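PDB 6S8T: erythrocyte membrane protein 1 from Plasmodium falciparum, which displays on infected erythrocytes a DBLbeta domain, the part crystallised here, that binds the host receptor ICAM-1 in cytoadhesion. Local coordinates for residues Ile92-Trp96 / Lys353-Gln357; Leu295-Val299 / Ala417-Ile421; Phe305-Ser310 / Val427-Gln433; Glu432-Lys438 / Asp450-Thr454. One frame throughout, in Å; residues are numbered along the deposited sequence.

Contact 1. Residues Ile92-Trp96 / Lys353-Gln357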
loop_
_atom_site.group_PDB
_atom_site.type_symbol
_atom_site.label_atom_id
_atom_site.label_comp_id
_atom_site.label_asym_id
_atom_site.label_seq_id
_atom_site.Cartn_x
_atom_site.Cartn_y
_atom_site.Cartn_z
ATOM N N ILE A 92 -10.169 -7.759 -10.680
ATOM C CA ILE A 92 -9.170 -7.514 -11.714
ATOM C C ILE A 92 -9.718 -6.511 -12.722
ATOM O O ILE A 92 -10.838 -6.661 -13.226
ATOM C CB ILE A 92 -8.775 -8.834 -12.396
ATOM C CG1 ILE A 92 -7.966 -9.716 -11.442
ATOM C CG2 ILE A 92 -7.994 -8.574 -13.675
ATOM C CD1 ILE A 92 -7.586 -11.059 -12.031
ATOM N N GLY A 93 -8.933 -5.476 -13.016
ATOM C CA GLY A 93 -9.305 -4.474 -13.990
ATOM C C GLY A 93 -9.852 -3.183 -13.413
ATOM O O GLY A 93 -10.096 -2.243 -14.180
ATOM N N THR A 94 -10.059 -3.109 -12.097
ATOM C CA THR A 94 -10.543 -1.879 -11.481
ATOM C C THR A 94 -9.526 -0.759 -11.663
ATOM O O THR A 94 -8.354 -0.904 -11.304
ATOM C CB THR A 94 -10.823 -2.099 -9.991
ATOM O OG1 THR A 94 -11.877 -3.060 -9.832
ATOM C CG2 THR A 94 -11.231 -0.792 -9.324
ATOM N N GLU A 95 -9.979 0.361 -12.222
ATOM C CA GLU A 95 -9.089 1.471 -12.536
ATOM C C GLU A 95 -8.790 2.289 -11.284
ATOM O O GLU A 95 -9.704 2.711 -10.570
ATOM C CB GLU A 95 -9.710 2.354 -13.618
ATOM C CG GLU A 95 -9.934 1.633 -14.944
ATOM C CD GLU A 95 -10.822 2.410 -15.904
ATOM O OE1 GLU A 95 -11.426 3.420 -15.483
ATOM O OE2 GLU A 95 -10.922 2.004 -17.083
ATOM N N TRP A 96 -7.506 2.506 -11.017
ATOM C CA TRP A 96 -7.108 3.346 -9.895
ATOM C C TRP A 96 -7.415 4.805 -10.207
ATOM O O TRP A 96 -7.192 5.277 -11.326
ATOM C CB TRP A 96 -5.615 3.183 -9.591
ATOM C CG TRP A 96 -5.196 1.792 -9.175
ATOM C CD1 TRP A 96 -5.759 0.605 -9.562
ATOM C CD2 TRP A 96 -4.121 1.453 -8.288
ATOM N NE1 TRP A 96 -5.098 -0.447 -8.973
ATOM C CE2 TRP A 96 -4.089 0.047 -8.187
ATOM C CE3 TRP A 96 -3.181 2.203 -7.574
ATOM C CZ2 TRP A 96 -3.161 -0.622 -7.394
ATOM C CZ3 TRP A 96 -2.256 1.536 -6.793
ATOM C CH2 TRP A 96 -2.255 0.138 -6.706
ATOM N N LYS A 353 -4.655 3.308 -21.373
ATOM C CA LYS A 353 -5.059 4.129 -20.236
ATOM C C LYS A 353 -4.252 3.796 -18.987
ATOM O O LYS A 353 -3.967 4.690 -18.181
ATOM C CB LYS A 353 -6.559 3.979 -19.981
ATOM C CG LYS A 353 -7.033 2.557 -19.788
ATOM C CD LYS A 353 -8.494 2.406 -20.187
ATOM C CE LYS A 353 -9.375 3.427 -19.491
ATOM N NZ LYS A 353 -10.809 3.242 -19.845
ATOM N N TRP A 354 -3.864 2.529 -18.812
ATOM C CA TRP A 354 -2.953 2.191 -17.724
ATOM C C TRP A 354 -1.570 2.787 -17.965
ATOM O O TRP A 354 -0.909 3.236 -17.022
ATOM C CB TRP A 354 -2.867 0.673 -17.558
ATOM C CG TRP A 354 -4.046 0.070 -16.840
ATOM C CD1 TRP A 354 -5.283 -0.176 -17.357
ATOM C CD2 TRP A 354 -4.088 -0.368 -15.475
ATOM N NE1 TRP A 354 -6.095 -0.737 -16.400
ATOM C CE2 TRP A 354 -5.386 -0.866 -15.236
ATOM C CE3 TRP A 354 -3.157 -0.387 -14.433
ATOM C CZ2 TRP A 354 -5.776 -1.376 -13.998
ATOM C CZ3 TRP A 354 -3.545 -0.892 -13.204
ATOM C CH2 TRP A 354 -4.845 -1.380 -12.996
ATOM N N GLU A 355 -1.124 2.813 -19.224
ATOM C CA GLU A 355 0.188 3.371 -19.535
ATOM C C GLU A 355 0.277 4.847 -19.169
ATOM O O GLU A 355 1.346 5.321 -18.769
ATOM C CB GLU A 355 0.508 3.177 -21.017
ATOM C CG GLU A 355 1.906 3.629 -21.407
ATOM C CD GLU A 355 2.151 3.560 -22.903
ATOM O OE1 GLU A 355 1.163 3.487 -23.666
ATOM O OE2 GLU A 355 3.332 3.578 -23.314
ATOM N N LYS A 356 -0.826 5.590 -19.292
ATOM C CA LYS A 356 -0.791 7.005 -18.938
ATOM C C LYS A 356 -0.509 7.194 -17.452
ATOM O O LYS A 356 0.190 8.134 -17.060
ATOM C CB LYS A 356 -2.101 7.688 -19.330
ATOM C CG LYS A 356 -2.273 7.880 -20.828
ATOM C CD LYS A 356 -3.454 8.788 -21.134
ATOM C CE LYS A 356 -3.536 9.107 -22.617
ATOM N NZ LYS A 356 -4.652 10.047 -22.919
ATOM N N GLN A 357 -1.037 6.303 -16.610
ATOM C CA GLN A 357 -0.756 6.385 -15.181
ATOM C C GLN A 357 0.713 6.093 -14.892
ATOM O O GLN A 357 1.336 6.772 -14.066
ATOM C CB GLN A 357 -1.669 5.427 -14.409
ATOM C CG GLN A 357 -3.166 5.673 -14.637
ATOM C CD GLN A 357 -4.066 4.874 -13.698
ATOM O OE1 GLN A 357 -3.692 3.805 -13.212
ATOM N NE2 GLN A 357 -5.258 5.398 -13.436
HETATM O O HOH W 1 -8.929 -1.627 -16.717
HETATM O O HOH W 2 -5.636 2.003 -13.180
#
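Two direct hydrogen bonds and two water bridges link the loop 92-96 to helix 335-372. At the exposed margin K353 NZ donates to E95 OE2 at 3.0 Å, a salt bridge. Deeper in, Q357 uses both ends of its amide: NE2 donates to the W96 carbonyl O (2.9 Å), while OE1 accepts from water 2 (2.7 Å to Q357 OE1), which in turn accepts from W96 N (2.9 Å). Q357 OE1 is also hydrogen-bonded to W301 NE1. Water 1 joins W354 NE1 (3.0 Å) to G93 O (2.9 Å). The helix, in a predicted coiled-coil region, belongs to the largely helical DBL fold, and the loop leads directly into its short strand 97-98. Beside the polar links, the W354 edge points toward the W96 face in an offset edge-to-face pair, centroids 5.6 Å apart and planes at 64°; W301 from helix 293-319 meets both rings. G93, with phi 100°, turns the chain where a CB would collide with the preceding carbonyl.

Contact 2. Residues Leu295-Val299 / Ala417-Ile421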
loop_
_atom_site.group_PDB
_atom_site.type_symbol
_atom_site.label_atom_id
_atom_site.label_comp_id
_atom_site.label_asym_id
_atom_site.label_seq_id
_atom_site.Cartn_x
_atom_site.Cartn_y
_atom_site.Cartn_z
ATOM N N LEU A 295 6.256 4.259 -2.655
ATOM C CA LEU A 295 6.900 3.121 -3.304
ATOM C C LEU A 295 6.095 1.839 -3.129
ATOM O O LEU A 295 6.079 0.997 -4.034
ATOM C CB LEU A 295 8.321 2.932 -2.765
ATOM C CG LEU A 295 9.296 4.091 -3.048
ATOM C CD1 LEU A 295 10.603 3.900 -2.293
ATOM C CD2 LEU A 295 9.558 4.232 -4.540
ATOM N N ARG A 296 5.423 1.671 -1.983
ATOM C CA ARG A 296 4.580 0.493 -1.793
ATOM C C ARG A 296 3.441 0.475 -2.803
ATOM O O ARG A 296 3.185 -0.545 -3.453
ATOM C CB ARG A 296 4.032 0.447 -0.363
ATOM C CG ARG A 296 5.106 0.501 0.725
ATOM C CD ARG A 296 4.548 0.132 2.104
ATOM N NE ARG A 296 3.300 0.818 2.433
ATOM C CZ ARG A 296 3.204 1.896 3.208
ATOM N NH1 ARG A 296 2.015 2.437 3.445
ATOM N NH2 ARG A 296 4.293 2.435 3.747
ATOM N N TRP A 297 2.767 1.615 -2.973
ATOM C CA TRP A 297 1.644 1.686 -3.903
ATOM C C TRP A 297 2.083 1.456 -5.346
ATOM O O TRP A 297 1.330 0.871 -6.132
ATOM C CB TRP A 297 0.935 3.035 -3.758
ATOM C CG TRP A 297 0.174 3.189 -2.465
ATOM C CD1 TRP A 297 0.067 2.269 -1.457
ATOM C CD2 TRP A 297 -0.596 4.324 -2.056
ATOM N NE1 TRP A 297 -0.720 2.768 -0.445
ATOM C CE2 TRP A 297 -1.138 4.028 -0.788
ATOM C CE3 TRP A 297 -0.874 5.567 -2.636
ATOM C CZ2 TRP A 297 -1.945 4.926 -0.094
ATOM C CZ3 TRP A 297 -1.674 6.459 -1.946
ATOM C CH2 TRP A 297 -2.202 6.133 -0.689
ATOM N N MET A 298 3.293 1.902 -5.709
ATOM C CA MET A 298 3.807 1.654 -7.055
ATOM C C MET A 298 4.011 0.164 -7.306
ATOM O O MET A 298 3.642 -0.346 -8.372
ATOM C CB MET A 298 5.119 2.421 -7.268
ATOM C CG MET A 298 5.812 2.146 -8.603
ATOM S SD MET A 298 7.387 3.017 -8.831
ATOM C CE MET A 298 8.492 2.038 -7.816
ATOM N N VAL A 299 4.612 -0.548 -6.346
ATOM C CA VAL A 299 4.768 -1.995 -6.479
ATOM C C VAL A 299 3.404 -2.673 -6.573
ATOM O O VAL A 299 3.216 -3.619 -7.345
ATOM C CB VAL A 299 5.597 -2.559 -5.307
ATOM C CG1 VAL A 299 5.671 -4.084 -5.381
ATOM C CG2 VAL A 299 6.996 -1.951 -5.286
ATOM N N ALA A 417 12.065 3.903 -11.957
ATOM C CA ALA A 417 10.951 3.156 -11.379
ATOM C C ALA A 417 10.868 1.751 -11.968
ATOM O O ALA A 417 10.604 0.782 -11.244
ATOM C CB ALA A 417 9.642 3.912 -11.598
ATOM N N ALA A 418 11.096 1.624 -13.277
ATOM C CA ALA A 418 11.118 0.307 -13.909
ATOM C C ALA A 418 12.178 -0.588 -13.280
ATOM O O ALA A 418 11.957 -1.791 -13.093
ATOM C CB ALA A 418 11.363 0.451 -15.410
ATOM N N GLY A 419 13.340 -0.021 -12.950
ATOM C CA GLY A 419 14.364 -0.806 -12.283
ATOM C C GLY A 419 13.952 -1.229 -10.886
ATOM O O GLY A 419 14.216 -2.360 -10.468
ATOM N N TYR A 420 13.298 -0.327 -10.146
ATOM C CA TYR A 420 12.800 -0.676 -8.819
ATOM C C TYR A 420 11.798 -1.826 -8.888
ATOM O O TYR A 420 11.829 -2.735 -8.049
ATOM C CB TYR A 420 12.163 0.550 -8.155
ATOM C CG TYR A 420 11.884 0.370 -6.673
ATOM C CD1 TYR A 420 10.757 -0.327 -6.228
ATOM C CD2 TYR A 420 12.747 0.894 -5.718
ATOM C CE1 TYR A 420 10.510 -0.494 -4.872
ATOM C CE2 TYR A 420 12.509 0.733 -4.368
ATOM C CZ TYR A 420 11.394 0.041 -3.948
ATOM O OH TYR A 420 11.169 -0.114 -2.603
ATOM N N ILE A 421 10.901 -1.803 -9.880
ATOM C CA ILE A 421 9.898 -2.862 -10.007
ATOM C C ILE A 421 10.573 -4.205 -10.270
ATOM O O ILE A 421 10.230 -5.221 -9.660
ATOM C CB ILE A 421 8.879 -2.514 -11.111
ATOM C CG1 ILE A 421 7.991 -1.344 -10.684
ATOM C CG2 ILE A 421 8.032 -3.736 -11.477
ATOM C CD1 ILE A 421 7.179 -1.608 -9.435
#
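Helices 293-319 and 417-424 of the DBL domain meet here; the axes of segments 295-299 and 417-421 cross at -73° and approach to 10.8 Å. The interface is apolar and has no hydrogen bond across it. L295 comes first, its CD1 4.1 Å from Y420 OH at the tip of the tyrosine. R296 points away and forms salt bridges with D188 and D191 of helix 172-194, and W297, also out of reach of 417-421, hydrogen-bonds D188 through NE1. M298 buries the largest area of the first segment: its extended side chain runs toward the second helix, where SD lies 3.7 Å from A417 CB, CE 3.6 Å from Y420 CD1 and CG 4.1 Å from I421 CD1. Y365 of helix 335-372 also touches L295, A417 and Y420. V299 has the shortest CA separation, 6.3 Å to the CA of I421; its CG2 reaches the edge of the tyrosine ring, 3.8 Å from Y420 CE1, while I421 CD1 sits 3.8 Å from V299 CA.

Contact 3. Residues Phe305-Ser310 / Val427-Gln433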
loop_
_atom_site.group_PDB
_atom_site.type_symbol
_atom_site.label_atom_id
_atom_site.label_comp_id
_atom_site.label_asym_id
_atom_site.label_seq_id
_atom_site.Cartn_x
_atom_site.Cartn_y
_atom_site.Cartn_z
ATOM N N PHE A 305 -1.628 -4.213 -12.487
ATOM C CA PHE A 305 -1.552 -4.030 -13.933
ATOM C C PHE A 305 -1.276 -5.350 -14.636
ATOM O O PHE A 305 -1.832 -5.618 -15.708
ATOM C CB PHE A 305 -0.468 -3.017 -14.302
ATOM C CG PHE A 305 -0.053 -3.092 -15.749
ATOM C CD1 PHE A 305 -0.834 -2.510 -16.735
ATOM C CD2 PHE A 305 1.100 -3.769 -16.126
ATOM C CE1 PHE A 305 -0.469 -2.586 -18.070
ATOM C CE2 PHE A 305 1.470 -3.850 -17.460
ATOM C CZ PHE A 305 0.684 -3.257 -18.433
ATOM N N CYS A 306 -0.400 -6.178 -14.056
ATOM C CA CYS A 306 -0.078 -7.455 -14.681
ATOM C C CYS A 306 -1.253 -8.425 -14.623
ATOM O O CYS A 306 -1.419 -9.241 -15.535
ATOM C CB CYS A 306 1.165 -8.066 -14.029
ATOM S SG CYS A 306 2.735 -7.308 -14.573
ATOM N N LYS A 307 -2.074 -8.355 -13.571
ATOM C CA LYS A 307 -3.273 -9.190 -13.523
ATOM C C LYS A 307 -4.267 -8.789 -14.605
ATOM O O LYS A 307 -4.862 -9.654 -15.258
ATOM C CB LYS A 307 -3.930 -9.102 -12.143
ATOM C CG LYS A 307 -3.156 -9.780 -11.030
ATOM C CD LYS A 307 -3.895 -9.663 -9.701
ATOM C CE LYS A 307 -3.287 -10.575 -8.648
ATOM N NZ LYS A 307 -3.427 -12.015 -9.025
ATOM N N MET A 308 -4.464 -7.483 -14.806
ATOM C CA MET A 308 -5.331 -7.015 -15.882
ATOM C C MET A 308 -4.755 -7.379 -17.245
ATOM O O MET A 308 -5.481 -7.855 -18.126
ATOM C CB MET A 308 -5.533 -5.500 -15.765
ATOM C CG MET A 308 -6.376 -4.863 -16.870
ATOM S SD MET A 308 -5.450 -4.412 -18.357
ATOM C CE MET A 308 -4.120 -3.445 -17.646
ATOM N N GLN A 309 -3.450 -7.155 -17.436
ATOM C CA GLN A 309 -2.820 -7.442 -18.720
ATOM C C GLN A 309 -2.912 -8.923 -19.061
ATOM O O GLN A 309 -3.209 -9.290 -20.203
ATOM C CB GLN A 309 -1.358 -6.985 -18.701
ATOM C CG GLN A 309 -0.643 -7.043 -20.052
ATOM C CD GLN A 309 -0.042 -8.409 -20.358
ATOM O OE1 GLN A 309 0.276 -9.180 -19.453
ATOM N NE2 GLN A 309 0.112 -8.710 -21.641
ATOM N N SER A 310 -2.661 -9.789 -18.076
ATOM C CA SER A 310 -2.721 -11.226 -18.319
ATOM C C SER A 310 -4.135 -11.671 -18.680
ATOM O O SER A 310 -4.315 -12.554 -19.527
ATOM C CB SER A 310 -2.211 -11.980 -17.091
ATOM O OG SER A 310 -2.167 -13.376 -17.320
ATOM N N VAL A 427 5.946 -9.332 -10.669
ATOM C CA VAL A 427 5.346 -9.166 -11.987
ATOM C C VAL A 427 5.424 -10.476 -12.759
ATOM O O VAL A 427 5.526 -10.479 -13.992
ATOM C CB VAL A 427 6.025 -8.021 -12.759
ATOM C CG1 VAL A 427 5.694 -6.682 -12.115
ATOM C CG2 VAL A 427 7.531 -8.234 -12.804
ATOM N N ASP A 428 5.367 -11.601 -12.041
ATOM C CA ASP A 428 5.389 -12.900 -12.703
ATOM C C ASP A 428 4.101 -13.187 -13.463
ATOM O O ASP A 428 4.088 -14.084 -14.312
ATOM C CB ASP A 428 5.646 -14.015 -11.687
ATOM C CG ASP A 428 7.017 -13.919 -11.045
ATOM O OD1 ASP A 428 7.907 -13.264 -11.627
ATOM O OD2 ASP A 428 7.206 -14.506 -9.958
ATOM N N GLU A 429 3.024 -12.453 -13.185
ATOM C CA GLU A 429 1.751 -12.709 -13.847
ATOM C C GLU A 429 1.620 -11.994 -15.186
ATOM O O GLU A 429 0.731 -12.342 -15.970
ATOM C CB GLU A 429 0.588 -12.312 -12.932
ATOM C CG GLU A 429 0.626 -13.006 -11.578
ATOM C CD GLU A 429 -0.534 -12.623 -10.683
ATOM O OE1 GLU A 429 -1.692 -12.674 -11.153
ATOM O OE2 GLU A 429 -0.287 -12.268 -9.509
ATOM N N CYS A 430 2.474 -11.012 -15.465
ATOM C CA CYS A 430 2.541 -10.442 -16.805
ATOM C C CYS A 430 2.979 -11.515 -17.796
ATOM O O CYS A 430 3.964 -12.223 -17.567
ATOM C CB CYS A 430 3.513 -9.258 -16.831
ATOM S SG CYS A 430 2.761 -7.617 -16.587
ATOM N N THR A 431 2.237 -11.649 -18.894
ATOM C CA THR A 431 2.492 -12.685 -19.889
ATOM C C THR A 431 3.004 -12.043 -21.174
ATOM O O THR A 431 2.350 -11.156 -21.734
ATOM C CB THR A 431 1.234 -13.519 -20.154
ATOM O OG1 THR A 431 1.404 -14.293 -21.349
ATOM C CG2 THR A 431 0.005 -12.633 -20.290
ATOM N N GLU A 432 4.189 -12.479 -21.615
ATOM C CA GLU A 432 4.830 -12.047 -22.856
ATOM C C GLU A 432 5.274 -10.586 -22.824
ATOM O O GLU A 432 6.291 -10.234 -23.432
ATOM C CB GLU A 432 3.906 -12.291 -24.055
ATOM C CG GLU A 432 3.606 -13.760 -24.317
ATOM C CD GLU A 432 4.842 -14.554 -24.700
ATOM O OE1 GLU A 432 5.773 -13.965 -25.290
ATOM O OE2 GLU A 432 4.885 -15.768 -24.406
ATOM N N GLN A 433 4.531 -9.729 -22.133
ATOM C CA GLN A 433 4.860 -8.311 -22.005
ATOM C C GLN A 433 5.243 -8.067 -20.547
ATOM O O GLN A 433 4.403 -7.710 -19.720
ATOM C CB GLN A 433 3.688 -7.435 -22.443
ATOM C CG GLN A 433 3.010 -7.898 -23.726
ATOM C CD GLN A 433 3.946 -7.916 -24.921
ATOM O OE1 GLN A 433 3.874 -8.809 -25.767
ATOM N NE2 GLN A 433 4.823 -6.921 -25.003
#
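A disulfide ties the loop after helix 417-424 to helix 293-319 in this DBL domain, one of several such crosslinks in the chain. C306 SG and C430 SG are bonded at 2.0 Å with chi3 of -87°, close to the relaxed right angle, and the CA atoms of C306 and C430 stand 4.5 Å apart, the nearest pair of the two segments. A type I turn from V427 to C430 folds the loop over the bond, so that V427 CB lies 3.8 Å from C306 SG, while F305 meets the other sulfur from the helix, its CE2 4.1 Å from C430 SG in an oblique sulfur-aromatic contact. Polar links clamp the loop at further points. K307 NZ forms a salt bridge with E429 OE1 at 2.8 Å and a weak bond to E429 OE2 at 3.2 Å. The Q309 amide serves the T431 backbone: OE1 accepts from T431 N (3.2 Å), and NE2 donates weakly to T431 O (3.3 Å) while also hydrogen-bonding Y347 OH of helix 335-372. One helical turn beyond C306, S310 CB packs 3.2 Å from E429 O, and S310 CA lies 3.6 Å from T431 CG2. Stapling an irregular segment to a long helix through a cystine is characteristic of the cysteine-rich, mainly helical DBL fold.

Contact 4. Residues Glu432-Lys438 / Asp450-Thr454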
loop_
_atom_site.group_PDB
_atom_site.type_symbol
_atom_site.label_atom_id
_atom_site.label_comp_id
_atom_site.label_asym_id
_atom_site.label_seq_id
_atom_site.Cartn_x
_atom_site.Cartn_y
_atom_site.Cartn_z
ATOM N N GLU A 432 4.189 -12.479 -21.615
ATOM C CA GLU A 432 4.830 -12.047 -22.856
ATOM C C GLU A 432 5.274 -10.586 -22.824
ATOM O O GLU A 432 6.291 -10.234 -23.432
ATOM C CB GLU A 432 3.906 -12.291 -24.055
ATOM C CG GLU A 432 3.606 -13.760 -24.317
ATOM C CD GLU A 432 4.842 -14.554 -24.700
ATOM O OE1 GLU A 432 5.773 -13.965 -25.290
ATOM O OE2 GLU A 432 4.885 -15.768 -24.406
ATOM N N GLN A 433 4.531 -9.729 -22.133
ATOM C CA GLN A 433 4.860 -8.311 -22.005
ATOM C C GLN A 433 5.243 -8.067 -20.547
ATOM O O GLN A 433 4.403 -7.710 -19.720
ATOM C CB GLN A 433 3.688 -7.435 -22.443
ATOM C CG GLN A 433 3.010 -7.898 -23.726
ATOM C CD GLN A 433 3.946 -7.916 -24.921
ATOM O OE1 GLN A 433 3.874 -8.809 -25.767
ATOM N NE2 GLN A 433 4.823 -6.921 -25.003
ATOM N N THR A 434 6.528 -8.261 -20.237
ATOM C CA THR A 434 7.002 -8.274 -18.862
ATOM C C THR A 434 8.013 -7.184 -18.530
ATOM O O THR A 434 8.247 -6.932 -17.342
ATOM C CB THR A 434 7.634 -9.636 -18.531
ATOM O OG1 THR A 434 8.781 -9.845 -19.362
ATOM C CG2 THR A 434 6.634 -10.758 -18.778
ATOM N N GLN A 435 8.611 -6.536 -19.526
ATOM C CA GLN A 435 9.653 -5.542 -19.294
ATOM C C GLN A 435 9.024 -4.161 -19.147
ATOM O O GLN A 435 8.388 -3.659 -20.080
ATOM C CB GLN A 435 10.666 -5.561 -20.438
ATOM C CG GLN A 435 11.826 -4.599 -20.259
ATOM C CD GLN A 435 12.861 -4.734 -21.355
ATOM O OE1 GLN A 435 13.227 -5.841 -21.745
ATOM N NE2 GLN A 435 13.336 -3.603 -21.863
ATOM N N PHE A 436 9.213 -3.541 -17.979
ATOM C CA PHE A 436 8.605 -2.247 -17.688
ATOM C C PHE A 436 9.392 -1.065 -18.251
ATOM O O PHE A 436 8.908 0.069 -18.172
ATOM C CB PHE A 436 8.424 -2.081 -16.173
ATOM C CG PHE A 436 7.147 -2.679 -15.646
ATOM C CD1 PHE A 436 6.986 -4.053 -15.573
ATOM C CD2 PHE A 436 6.108 -1.866 -15.223
ATOM C CE1 PHE A 436 5.810 -4.606 -15.094
ATOM C CE2 PHE A 436 4.928 -2.413 -14.741
ATOM C CZ PHE A 436 4.780 -3.785 -14.677
ATOM N N CYS A 437 10.579 -1.291 -18.809
ATOM C CA CYS A 437 11.326 -0.252 -19.501
ATOM C C CYS A 437 11.302 -0.507 -21.004
ATOM O O CYS A 437 11.205 -1.652 -21.454
ATOM C CB CYS A 437 12.776 -0.179 -19.011
ATOM S SG CYS A 437 13.710 -1.715 -19.190
ATOM N N LYS A 438 11.393 0.576 -21.778
ATOM C CA LYS A 438 11.345 0.483 -23.232
ATOM C C LYS A 438 12.627 -0.126 -23.786
ATOM O O LYS A 438 12.622 -1.263 -24.268
ATOM C CB LYS A 438 11.101 1.864 -23.849
ATOM C CG LYS A 438 9.769 2.486 -23.458
ATOM C CD LYS A 438 9.597 3.878 -24.047
ATOM C CE LYS A 438 8.251 4.472 -23.650
ATOM N NZ LYS A 438 8.057 5.854 -24.170
ATOM N N ASP A 450 11.374 -2.217 -27.529
ATOM C CA ASP A 450 11.604 -3.647 -27.390
ATOM C C ASP A 450 10.298 -4.424 -27.556
ATOM O O ASP A 450 9.196 -3.882 -27.426
ATOM C CB ASP A 450 12.234 -3.966 -26.032
ATOM C CG ASP A 450 13.707 -3.597 -25.967
ATOM O OD1 ASP A 450 14.229 -3.031 -26.952
ATOM O OD2 ASP A 450 14.347 -3.876 -24.929
ATOM N N ASP A 451 10.438 -5.721 -27.842
ATOM C CA ASP A 451 9.268 -6.553 -28.105
ATOM C C ASP A 451 8.511 -6.879 -26.822
ATOM O O ASP A 451 7.278 -6.798 -26.786
ATOM C CB ASP A 451 9.690 -7.835 -28.822
ATOM C CG ASP A 451 10.338 -7.567 -30.167
ATOM O OD1 ASP A 451 9.991 -6.547 -30.801
ATOM O OD2 ASP A 451 11.192 -8.374 -30.592
ATOM N N ASN A 452 9.228 -7.245 -25.758
ATOM C CA ASN A 452 8.611 -7.625 -24.493
ATOM C C ASN A 452 8.224 -6.425 -23.623
ATOM O O ASN A 452 8.058 -6.585 -22.407
ATOM C CB ASN A 452 9.544 -8.559 -23.715
ATOM C CG ASN A 452 10.837 -7.883 -23.299
ATOM O OD1 ASN A 452 11.302 -6.949 -23.951
ATOM N ND2 ASN A 452 11.425 -8.357 -22.207
ATOM N N TYR A 453 8.077 -5.240 -24.212
ATOM C CA TYR A 453 7.649 -4.066 -23.463
ATOM C C TYR A 453 6.205 -4.228 -22.997
ATOM O O TYR A 453 5.336 -4.660 -23.760
ATOM C CB TYR A 453 7.801 -2.817 -24.334
ATOM C CG TYR A 453 7.449 -1.509 -23.661
ATOM C CD1 TYR A 453 7.907 -1.212 -22.383
ATOM C CD2 TYR A 453 6.681 -0.557 -24.320
ATOM C CE1 TYR A 453 7.592 -0.007 -21.774
ATOM C CE2 TYR A 453 6.362 0.645 -23.722
ATOM C CZ TYR A 453 6.819 0.916 -22.452
ATOM O OH TYR A 453 6.500 2.118 -21.862
ATOM N N THR A 454 5.952 -3.884 -21.729
ATOM C CA THR A 454 4.634 -4.126 -21.141
ATOM C C THR A 454 3.547 -3.296 -21.812
ATOM O O THR A 454 2.402 -3.750 -21.920
ATOM C CB THR A 454 4.648 -3.837 -19.637
ATOM O OG1 THR A 454 5.120 -2.504 -19.402
ATOM C CG2 THR A 454 5.539 -4.824 -18.902
#
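The backbones of 432-438 and 450-454 meet in a single beta bridge, Q435 with Y453, whose CA atoms are 4.9 Å apart. Q435 N donates to N452 O at 2.9 Å and T454 N to Q435 O at 3.0 Å; T434 N makes a weak bond to N452 O (3.1 Å). Two side-chain amides reinforce the pairing. Q433 NE2 reaches both D451 O (3.0 Å) and Y453 O (2.6 Å), while Q435 OE1 accepts from N452 ND2 (3.1 Å) and Q435 NE2 donates to D450 OD2 (3.2 Å) and to C437 O in its own segment (2.9 Å). The pair belongs to the irregular C-terminal part of the DBL domain, where the disulfide of C437 with C2 joins it to the chain's N-terminal end. CH-pi contacts pack the rest: K438 CG sits over the Y453 ring, 3.9 Å from its centroid, and T454 CG2 over that of F436, 4.1 Å from the centroid. F436 itself packs against A302 of helix 293-319 and meets W358 of helix 335-372 edge-to-face.

Helix 293-319 touches all four sites: it supplies one side of contacts 2 and 3, whose centres are about 15 Å apart, its W301 lies against the tryptophans of contact 1, and its F305 CE2 lies 3.9 Å from T454 CB of contact 4. Contacts 1 and 3, about 13 Å between centres, touch where W354 CD1 lies 3.5 Å from M308 CE. Contacts 3 and 4 are the nearest pair, centres about 10 Å apart; they share E432 and Q433, and V427 CG1 packs 3.6 Å from F436 CE1. Contact 2 meets both neighbours along the C-terminal chain, with I421 CG2 3.8 Å from V427 CG1 and A418 CB 3.7 Å from F436 O.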